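Local coordinates for protein bromoperoxidase A1 (Streptomyces aureofaciens, PDB 1A8Q) that halogenates organic substrates without heme, as a cofactor-free chloroperoxidase of the alpha/beta hydrolase superfamily that also brominates and may act in 7-chlorotetracycline biosynthesis, at residues Q18-V23 with L112-L117; R55-S60 with D65-D70; V124-D129 with E138-L143. One frame throughout, in Å; residues are numbered along the deposited sequence.

Contact 1 (Q18-V23 with L112-L117); sequences QGRPVV and LRSAVL
R20 and R113 cross at about a right angle, and the aliphatic part of each lies against the polar end of the other. CD of R113 sits over the centre of one face of the R20 guanidinium, 3.5 Å from its CZ, while NH1 of R113 approaches CD of R20 at 3.3 Å. The two guanidinium planes are 46° apart, so the groups do not stack. R20 NE and R113 NH1 come within 3.5 Å; the carboxylates of D87 and of the C-terminus beside R113 probably make the gathering of positive charge favourable. The R113 chain runs extended from CG to NE, whereas R20 bends at chi3 (76°), which turns one face of its guanidinium to R113 CD; S114 OG lies 4.5 Å from R20 NH2. In the next shell, D87 joins the two arginines: its OD2 forms a salt bridge with R113 NH1 and its backbone O accepts from R20 NH1. T89 OG1 bonds both R20 NH1 and S114 OG, and the C-terminal end of the chain supplies L272 O to R20 NH2 and the terminal carboxylate of K274 to R113 NE. Strands 21-25 and 112-118 are not neighbours in the sheet; strand 88-93 runs parallel between them. The arginines thus bridge the start of that strand, at the N-terminal ends of three parallel strands inside the mixed central sheet of an alpha/beta hydrolase fold.

Contact 2 (R55-S60 with D65-D70); sequences RGHGHS and DGYDFD
The loop that leaves strand 48-52 of the alpha/beta hydrolase sheet doubles back before helix 69-82, and this contact closes it: R55 reaches from the first part of the loop to the backbone of D65 and G66, while the ring edge of Y67 meets the backbone of R55 and G56. The guanidinium of R55 takes D65 O side-on, with NE at 3.2 Å and NH2 at 3.1 Å both donating to that one oxygen. D65 O lies close to the guanidinium plane, but the two donors meet the carbonyl differently: NE comes in its plane on a lone pair, whereas NH2 stands 46° out of it. The carboxylate of D65 adds a long salt bridge, OD1 to NH2, and the remaining nitrogen, NH1, forms a salt bridge with D75 of helix 69-82, so the arginine ties the loop to the helix that follows. Chi1 (63°) sets CG of R55 between the backbone N and the carbonyl carbon, and the extended chi2 then carries CD to 3.3 Å from G66 O; the bend at chi3 turns NE towards D65 O.

CE1 of the Y67 ring is 3.4 Å from R55 O, and the hydroxyl lies 3.3 Å from CA of G56. It occupies the side of G56 where a CB would lie, and the backbone angles of G56 are those of glycine. The hydroxyl is hydrogen-bonded to V63 O and T188 OG1, linking the loop to the residues just before helix 189-201. D68 is the N-cap of helix 69-82. R55 O is also used from within its own segment: H57 ND1 donates to it over 2.8 Å with an angle of 158° at the hydrogen, the oxygen lying nearly in the imidazole plane.

Contact 3 (V124-D129 with E138-L143); sequences VMIKSD and EVFDAL
F140 carries its ring beside the backbone N and anti to its own carbonyl carbon (chi1 -62°), which sends it off helix 137-162 towards the loop, where I126 meets its edge and M125 comes to its outer end. I126 has CG1 anti to the backbone N (chi1 -172°), and CG1 then brings CD1 up to the ring. CD1 approaches the edge, near the ring plane, and lies 3.9 Å from CE2 and 4.0 Å from CD2. M125 arrives obliquely. Its CB is 3.9 Å from F140 CZ, and the chain, bent at both chi2 and chi3, folds the terminal methyl round so that CE stands 4.1 Å from CZ and 4.1 Å from CE1. The sulfur is thus set back, and it is CB and the terminal methyl CE that touch the ring.

In the alpha/beta hydrolase fold the stretch after strand 112-118 leaves the central sheet for the helical cap that lies over the active site, and here the loop packs on the first turns of the first cap helix. The F140 ring also meets V196 and F199 of helix 189-201, and its plane lies at about 55° to that of Y201, which touches I126 too; the phenylalanine is therefore buried between the loop and another helix of the cap, 189-201. Backbone hydrogen bonds between V135 and both M125 and K127 hold the loop alongside the residues leading into helix 137-162. The side chain of M125 also touches V226 and T231, and it lies about 7 Å from those of S94 and H252 of the catalytic triad.

Contact 2 is nested along the chain within the loop that contact 1 closes, and contact 3 opens after both. The first lies at the start of sheet strands 21-25 and 112-118; the second follows strand 48-52 and leads into helix 69-82; the third begins after strand 112-118 and ends on helix 137-162. Centres of contacts 1 and 3 lie about 31 Å apart, on opposite sides of the chain's centre, and the centre of contact 2 is about 22 Å from each. None touches another. Contacts 2 and 3 both pack against helix 189-201; the side chains of H57 and M125 lie about 10 and 7 Å from that of catalytic S94, whereas contact 1 is remote from it.

Contact 1 (Q18-V23 with L112-L117)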
loop_
_atom_site.group_PDB
_atom_site.type_symbol
_atom_site.label_atom_id
_atom_site.label_comp_id
_atom_site.label_asym_id
_atom_site.label_seq_id
_atom_site.Cartn_x
_atom_site.Cartn_y
_atom_site.Cartn_z
ATOM N N GLN A 18 -14.570 16.029 6.817
ATOM C CA GLN A 18 -13.923 17.316 6.979
ATOM C C GLN A 18 -12.898 17.200 8.114
ATOM O O GLN A 18 -13.034 16.353 9.017
ATOM C CB GLN A 18 -14.931 18.419 7.321
ATOM C CG GLN A 18 -15.501 19.187 6.155
ATOM C CD GLN A 18 -16.631 18.484 5.441
ATOM O OE1 GLN A 18 -16.546 18.264 4.219
ATOM N NE2 GLN A 18 -17.670 18.099 6.178
ATOM N N GLY A 19 -11.812 17.952 8.001
ATOM C CA GLY A 19 -10.808 17.803 9.088
ATOM C C GLY A 19 -9.434 17.589 8.451
ATOM O O GLY A 19 -9.302 17.814 7.250
ATOM N N ARG A 20 -8.448 17.283 9.278
ATOM C CA ARG A 20 -7.079 17.161 8.729
ATOM C C ARG A 20 -7.111 15.935 7.807
ATOM O O ARG A 20 -7.634 14.907 8.244
ATOM C CB ARG A 20 -6.131 16.930 9.880
ATOM C CG ARG A 20 -4.672 16.945 9.584
ATOM C CD ARG A 20 -3.818 16.838 10.823
ATOM N NE ARG A 20 -3.640 15.570 11.513
ATOM C CZ ARG A 20 -2.960 14.542 10.992
ATOM N NH1 ARG A 20 -2.477 14.679 9.780
ATOM N NH2 ARG A 20 -2.772 13.453 11.713
ATOM N N PRO A 21 -6.444 16.040 6.681
ATOM C CA PRO A 21 -6.492 14.946 5.716
ATOM C C PRO A 21 -5.611 13.767 5.996
ATOM O O PRO A 21 -4.409 13.884 6.277
ATOM C CB PRO A 21 -6.083 15.601 4.400
ATOM C CG PRO A 21 -5.562 16.956 4.694
ATOM C CD PRO A 21 -5.785 17.238 6.143
ATOM N N VAL A 22 -6.174 12.585 5.773
ATOM C CA VAL A 22 -5.522 11.306 5.884
ATOM C C VAL A 22 -5.699 10.661 4.481
ATOM O O VAL A 22 -6.833 10.439 4.077
ATOM C CB VAL A 22 -6.097 10.411 6.957
ATOM C CG1 VAL A 22 -5.280 9.113 7.053
ATOM C CG2 VAL A 22 -6.144 11.116 8.316
ATOM N N VAL A 23 -4.595 10.473 3.780
ATOM C CA VAL A 23 -4.664 9.987 2.389
ATOM C C VAL A 23 -4.130 8.567 2.393
ATOM O O VAL A 23 -2.992 8.279 2.792
ATOM C CB VAL A 23 -3.855 10.873 1.436
ATOM C CG1 VAL A 23 -3.748 10.253 0.044
ATOM C CG2 VAL A 23 -4.443 12.288 1.341
ATOM N N LEU A 112 3.254 17.405 4.412
ATOM C CA LEU A 112 2.986 16.258 5.252
ATOM C C LEU A 112 3.218 16.491 6.740
ATOM O O LEU A 112 4.164 17.168 7.159
ATOM C CB LEU A 112 3.858 15.040 4.872
ATOM C CG LEU A 112 3.945 14.687 3.377
ATOM C CD1 LEU A 112 4.817 13.460 3.177
ATOM C CD2 LEU A 112 2.525 14.443 2.849
ATOM N N ARG A 113 2.381 15.838 7.513
ATOM C CA ARG A 113 2.537 15.803 8.964
ATOM C C ARG A 113 3.224 14.527 9.393
ATOM O O ARG A 113 4.111 14.550 10.273
ATOM C CB ARG A 113 1.156 15.866 9.637
ATOM C CG ARG A 113 1.329 15.772 11.168
ATOM C CD ARG A 113 -0.020 16.186 11.745
ATOM N NE ARG A 113 0.061 16.632 13.101
ATOM C CZ ARG A 113 -0.747 17.492 13.701
ATOM N NH1 ARG A 113 -1.748 18.085 13.075
ATOM N NH2 ARG A 113 -0.449 17.756 14.971
ATOM N N SER A 114 2.782 13.376 8.876
ATOM C CA SER A 114 3.284 12.095 9.348
ATOM C C SER A 114 2.962 10.999 8.298
ATOM O O SER A 114 2.282 11.311 7.327
ATOM C CB SER A 114 2.687 11.694 10.701
ATOM O OG SER A 114 1.241 11.768 10.596
ATOM N N ALA A 115 3.473 9.806 8.539
ATOM C CA ALA A 115 3.319 8.712 7.568
ATOM C C ALA A 115 3.196 7.384 8.273
ATOM O O ALA A 115 3.661 7.163 9.389
ATOM C CB ALA A 115 4.561 8.624 6.671
ATOM N N VAL A 116 2.436 6.469 7.626
ATOM C CA VAL A 116 2.252 5.138 8.190
ATOM C C VAL A 116 2.584 4.138 7.081
ATOM O O VAL A 116 1.999 4.266 6.004
ATOM C CB VAL A 116 0.787 4.878 8.619
ATOM C CG1 VAL A 116 0.622 3.465 9.145
ATOM C CG2 VAL A 116 0.379 5.912 9.696
ATOM N N LEU A 117 3.418 3.158 7.378
ATOM C CA LEU A 117 3.785 2.141 6.385
ATOM C C LEU A 117 3.242 0.835 6.908
ATOM O O LEU A 117 3.743 0.269 7.874
ATOM C CB LEU A 117 5.324 2.074 6.266
ATOM C CG LEU A 117 6.010 3.230 5.543
ATOM C CD1 LEU A 117 7.523 2.932 5.618
ATOM C CD2 LEU A 117 5.665 3.372 4.076
#

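Contact 2 (R55-S60 with D65-D70)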
loop_
_atom_site.group_PDB
_atom_site.type_symbol
_atom_site.label_atom_id
_atom_site.label_comp_id
_atom_site.label_asym_id
_atom_site.label_seq_id
_atom_site.Cartn_x
_atom_site.Cartn_y
_atom_site.Cartn_z
ATOM N N ARG A 55 -3.312 4.574 -11.095
ATOM C CA ARG A 55 -3.554 4.474 -12.553
ATOM C C ARG A 55 -3.682 3.014 -12.913
ATOM O O ARG A 55 -3.002 2.118 -12.444
ATOM C CB ARG A 55 -2.398 5.135 -13.326
ATOM C CG ARG A 55 -1.077 4.401 -13.069
ATOM C CD ARG A 55 0.094 5.304 -13.440
ATOM N NE ARG A 55 0.189 5.632 -14.845
ATOM C CZ ARG A 55 0.045 6.818 -15.429
ATOM N NH1 ARG A 55 -0.232 7.970 -14.870
ATOM N NH2 ARG A 55 0.196 6.864 -16.761
ATOM N N GLY A 56 -4.680 2.712 -13.829
ATOM C CA GLY A 56 -4.836 1.302 -14.191
ATOM C C GLY A 56 -5.462 0.377 -13.165
ATOM O O GLY A 56 -5.457 -0.835 -13.347
ATOM N N HIS A 57 -6.072 0.914 -12.093
ATOM C CA HIS A 57 -6.702 0.109 -11.066
ATOM C C HIS A 57 -8.080 0.763 -10.788
ATOM O O HIS A 57 -8.234 1.966 -11.036
ATOM C CB HIS A 57 -5.882 0.131 -9.746
ATOM C CG HIS A 57 -4.504 -0.492 -9.824
ATOM N ND1 HIS A 57 -3.468 0.020 -10.581
ATOM C CD2 HIS A 57 -4.033 -1.591 -9.195
ATOM C CE1 HIS A 57 -2.411 -0.757 -10.465
ATOM N NE2 HIS A 57 -2.730 -1.759 -9.646
ATOM N N GLY A 58 -8.968 -0.047 -10.272
ATOM C CA GLY A 58 -10.277 0.488 -9.846
ATOM C C GLY A 58 -10.966 1.233 -10.969
ATOM O O GLY A 58 -11.168 0.658 -12.051
ATOM N N HIS A 59 -11.348 2.479 -10.730
ATOM C CA HIS A 59 -12.044 3.302 -11.700
ATOM C C HIS A 59 -11.143 4.373 -12.295
ATOM O O HIS A 59 -11.651 5.298 -12.957
ATOM C CB HIS A 59 -13.226 4.052 -11.046
ATOM C CG HIS A 59 -14.349 3.122 -10.693
ATOM N ND1 HIS A 59 -15.080 2.406 -11.587
ATOM C CD2 HIS A 59 -14.844 2.862 -9.457
ATOM C CE1 HIS A 59 -15.988 1.674 -10.947
ATOM N NE2 HIS A 59 -15.855 1.960 -9.664
ATOM N N SER A 60 -9.817 4.242 -12.108
ATOM C CA SER A 60 -8.954 5.222 -12.781
ATOM C C SER A 60 -8.703 4.813 -14.246
ATOM O O SER A 60 -9.028 3.689 -14.616
ATOM C CB SER A 60 -7.570 5.273 -12.091
ATOM O OG SER A 60 -7.764 5.884 -10.819
ATOM N N ASP A 65 0.767 2.774 -19.864
ATOM C CA ASP A 65 2.147 3.074 -19.446
ATOM C C ASP A 65 2.198 3.727 -18.072
ATOM O O ASP A 65 1.171 4.047 -17.491
ATOM C CB ASP A 65 2.743 4.107 -20.439
ATOM C CG ASP A 65 1.702 5.056 -20.947
ATOM O OD1 ASP A 65 0.996 5.790 -20.222
ATOM O OD2 ASP A 65 1.525 5.037 -22.209
ATOM N N GLY A 66 3.457 3.934 -17.654
ATOM C CA GLY A 66 3.617 4.640 -16.378
ATOM C C GLY A 66 3.469 3.778 -15.156
ATOM O O GLY A 66 3.221 4.353 -14.063
ATOM N N TYR A 67 3.669 2.471 -15.225
ATOM C CA TYR A 67 3.594 1.615 -14.035
ATOM C C TYR A 67 4.986 1.564 -13.370
ATOM O O TYR A 67 5.665 0.534 -13.391
ATOM C CB TYR A 67 3.119 0.221 -14.437
ATOM C CG TYR A 67 1.658 0.234 -14.888
ATOM C CD1 TYR A 67 0.630 0.468 -13.971
ATOM C CD2 TYR A 67 1.329 -0.021 -16.210
ATOM C CE1 TYR A 67 -0.692 0.515 -14.378
ATOM C CE2 TYR A 67 -0.000 -0.027 -16.631
ATOM C CZ TYR A 67 -0.993 0.249 -15.723
ATOM O OH TYR A 67 -2.319 0.234 -16.119
ATOM N N ASP A 68 5.373 2.717 -12.803
ATOM C CA ASP A 68 6.677 2.834 -12.135
ATOM C C ASP A 68 6.484 3.804 -10.964
ATOM O O ASP A 68 5.595 4.662 -11.009
ATOM C CB ASP A 68 7.732 3.377 -13.094
ATOM C CG ASP A 68 7.421 4.751 -13.618
ATOM O OD1 ASP A 68 7.809 5.735 -12.975
ATOM O OD2 ASP A 68 6.767 4.913 -14.666
ATOM N N PHE A 69 7.370 3.716 -9.974
ATOM C CA PHE A 69 7.138 4.550 -8.778
ATOM C C PHE A 69 7.243 6.030 -8.987
ATOM O O PHE A 69 6.642 6.793 -8.215
ATOM C CB PHE A 69 8.041 4.057 -7.619
ATOM C CG PHE A 69 7.514 2.741 -7.093
ATOM C CD1 PHE A 69 6.385 2.755 -6.315
ATOM C CD2 PHE A 69 8.138 1.543 -7.387
ATOM C CE1 PHE A 69 5.889 1.557 -5.807
ATOM C CE2 PHE A 69 7.643 0.356 -6.856
ATOM C CZ PHE A 69 6.491 0.349 -6.089
ATOM N N ASP A 70 8.115 6.529 -9.892
ATOM C CA ASP A 70 8.164 7.967 -10.132
ATOM C C ASP A 70 6.813 8.480 -10.661
ATOM O O ASP A 70 6.307 9.500 -10.225
ATOM C CB ASP A 70 9.238 8.239 -11.198
ATOM C CG ASP A 70 10.643 8.132 -10.630
ATOM O OD1 ASP A 70 10.882 8.166 -9.415
ATOM O OD2 ASP A 70 11.567 8.041 -11.487
#

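Contact 3 (V124-D129 with E138-L143)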
loop_
_atom_site.group_PDB
_atom_site.type_symbol
_atom_site.label_atom_id
_atom_site.label_comp_id
_atom_site.label_asym_id
_atom_site.label_seq_id
_atom_site.Cartn_x
_atom_site.Cartn_y
_atom_site.Cartn_z
ATOM N N VAL A 124 13.775 -2.702 0.248
ATOM C CA VAL A 124 13.901 -3.404 -1.033
ATOM C C VAL A 124 13.510 -4.851 -0.814
ATOM O O VAL A 124 13.866 -5.464 0.181
ATOM C CB VAL A 124 15.282 -3.244 -1.699
ATOM C CG1 VAL A 124 16.393 -3.768 -0.812
ATOM C CG2 VAL A 124 15.276 -3.927 -3.062
ATOM N N MET A 125 12.722 -5.436 -1.759
ATOM C CA MET A 125 12.295 -6.800 -1.580
ATOM C C MET A 125 13.220 -7.909 -2.083
ATOM O O MET A 125 13.276 -8.951 -1.433
ATOM C CB MET A 125 10.964 -6.978 -2.412
ATOM C CG MET A 125 9.918 -6.066 -1.736
ATOM S SD MET A 125 8.871 -7.106 -0.705
ATOM C CE MET A 125 7.914 -7.894 -2.013
ATOM N N ILE A 126 13.878 -7.651 -3.209
ATOM C CA ILE A 126 14.637 -8.735 -3.848
ATOM C C ILE A 126 15.781 -9.287 -3.001
ATOM O O ILE A 126 16.550 -8.545 -2.400
ATOM C CB ILE A 126 15.127 -8.282 -5.228
ATOM C CG1 ILE A 126 15.750 -9.427 -6.034
ATOM C CG2 ILE A 126 16.125 -7.133 -5.202
ATOM C CD1 ILE A 126 14.819 -10.556 -6.361
ATOM N N LYS A 127 15.820 -10.616 -2.942
ATOM C CA LYS A 127 16.929 -11.270 -2.248
ATOM C C LYS A 127 18.234 -11.057 -3.012
ATOM O O LYS A 127 18.301 -11.084 -4.236
ATOM C CB LYS A 127 16.657 -12.776 -2.191
ATOM C CG LYS A 127 17.643 -13.639 -1.430
ATOM C CD LYS A 127 17.229 -15.103 -1.506
ATOM C CE LYS A 127 18.265 -16.009 -0.824
ATOM N NZ LYS A 127 17.550 -17.216 -0.290
ATOM N N SER A 128 19.282 -10.865 -2.205
ATOM C CA SER A 128 20.625 -10.774 -2.834
ATOM C C SER A 128 21.620 -11.130 -1.735
ATOM O O SER A 128 21.232 -11.341 -0.588
ATOM C CB SER A 128 20.858 -9.360 -3.341
ATOM O OG SER A 128 20.989 -8.395 -2.304
ATOM N N ASP A 129 22.935 -11.078 -2.045
ATOM C CA ASP A 129 23.894 -11.323 -0.943
ATOM C C ASP A 129 23.848 -10.260 0.119
ATOM O O ASP A 129 24.196 -10.493 1.296
ATOM C CB ASP A 129 25.308 -11.422 -1.573
ATOM C CG ASP A 129 25.518 -12.656 -2.405
ATOM O OD1 ASP A 129 24.746 -13.631 -2.262
ATOM O OD2 ASP A 129 26.427 -12.719 -3.262
ATOM N N GLU A 138 12.600 -16.065 -8.346
ATOM C CA GLU A 138 11.635 -17.037 -8.833
ATOM C C GLU A 138 10.209 -16.697 -8.368
ATOM O O GLU A 138 9.233 -17.045 -9.063
ATOM C CB GLU A 138 11.887 -18.450 -8.331
ATOM C CG GLU A 138 13.202 -19.156 -8.430
ATOM C CD GLU A 138 13.381 -20.154 -7.288
ATOM O OE1 GLU A 138 13.080 -19.819 -6.115
ATOM O OE2 GLU A 138 13.835 -21.293 -7.546
ATOM N N VAL A 139 10.062 -16.111 -7.191
ATOM C CA VAL A 139 8.718 -15.741 -6.709
ATOM C C VAL A 139 8.113 -14.675 -7.614
ATOM O O VAL A 139 6.921 -14.766 -7.987
ATOM C CB VAL A 139 8.812 -15.283 -5.243
ATOM C CG1 VAL A 139 7.502 -14.632 -4.786
ATOM C CG2 VAL A 139 9.125 -16.514 -4.376
ATOM N N PHE A 140 8.884 -13.663 -7.961
ATOM C CA PHE A 140 8.358 -12.583 -8.818
ATOM C C PHE A 140 8.060 -13.134 -10.196
ATOM O O PHE A 140 7.044 -12.800 -10.835
ATOM C CB PHE A 140 9.371 -11.438 -8.894
ATOM C CG PHE A 140 9.578 -10.880 -7.501
ATOM C CD1 PHE A 140 8.530 -10.377 -6.764
ATOM C CD2 PHE A 140 10.834 -10.828 -6.950
ATOM C CE1 PHE A 140 8.705 -9.857 -5.499
ATOM C CE2 PHE A 140 11.027 -10.299 -5.680
ATOM C CZ PHE A 140 9.977 -9.793 -4.951
ATOM N N ASP A 141 8.943 -14.033 -10.669
ATOM C CA ASP A 141 8.636 -14.657 -11.980
ATOM C C ASP A 141 7.285 -15.350 -11.921
ATOM O O ASP A 141 6.519 -15.289 -12.915
ATOM C CB ASP A 141 9.706 -15.681 -12.347
ATOM C CG ASP A 141 11.056 -15.083 -12.671
ATOM O OD1 ASP A 141 11.147 -13.888 -12.991
ATOM O OD2 ASP A 141 12.055 -15.841 -12.587
ATOM N N ALA A 142 7.016 -16.115 -10.870
ATOM C CA ALA A 142 5.792 -16.866 -10.693
ATOM C C ALA A 142 4.583 -15.932 -10.606
ATOM O O ALA A 142 3.525 -16.265 -11.174
ATOM C CB ALA A 142 5.777 -17.767 -9.458
ATOM N N LEU A 143 4.711 -14.795 -9.913
ATOM C CA LEU A 143 3.555 -13.868 -9.907
ATOM C C LEU A 143 3.229 -13.382 -11.305
ATOM O O LEU A 143 2.045 -13.303 -11.681
ATOM C CB LEU A 143 3.830 -12.654 -9.021
ATOM C CG LEU A 143 4.094 -13.051 -7.562
ATOM C CD1 LEU A 143 4.476 -11.768 -6.799
ATOM C CD2 LEU A 143 2.842 -13.634 -6.896
#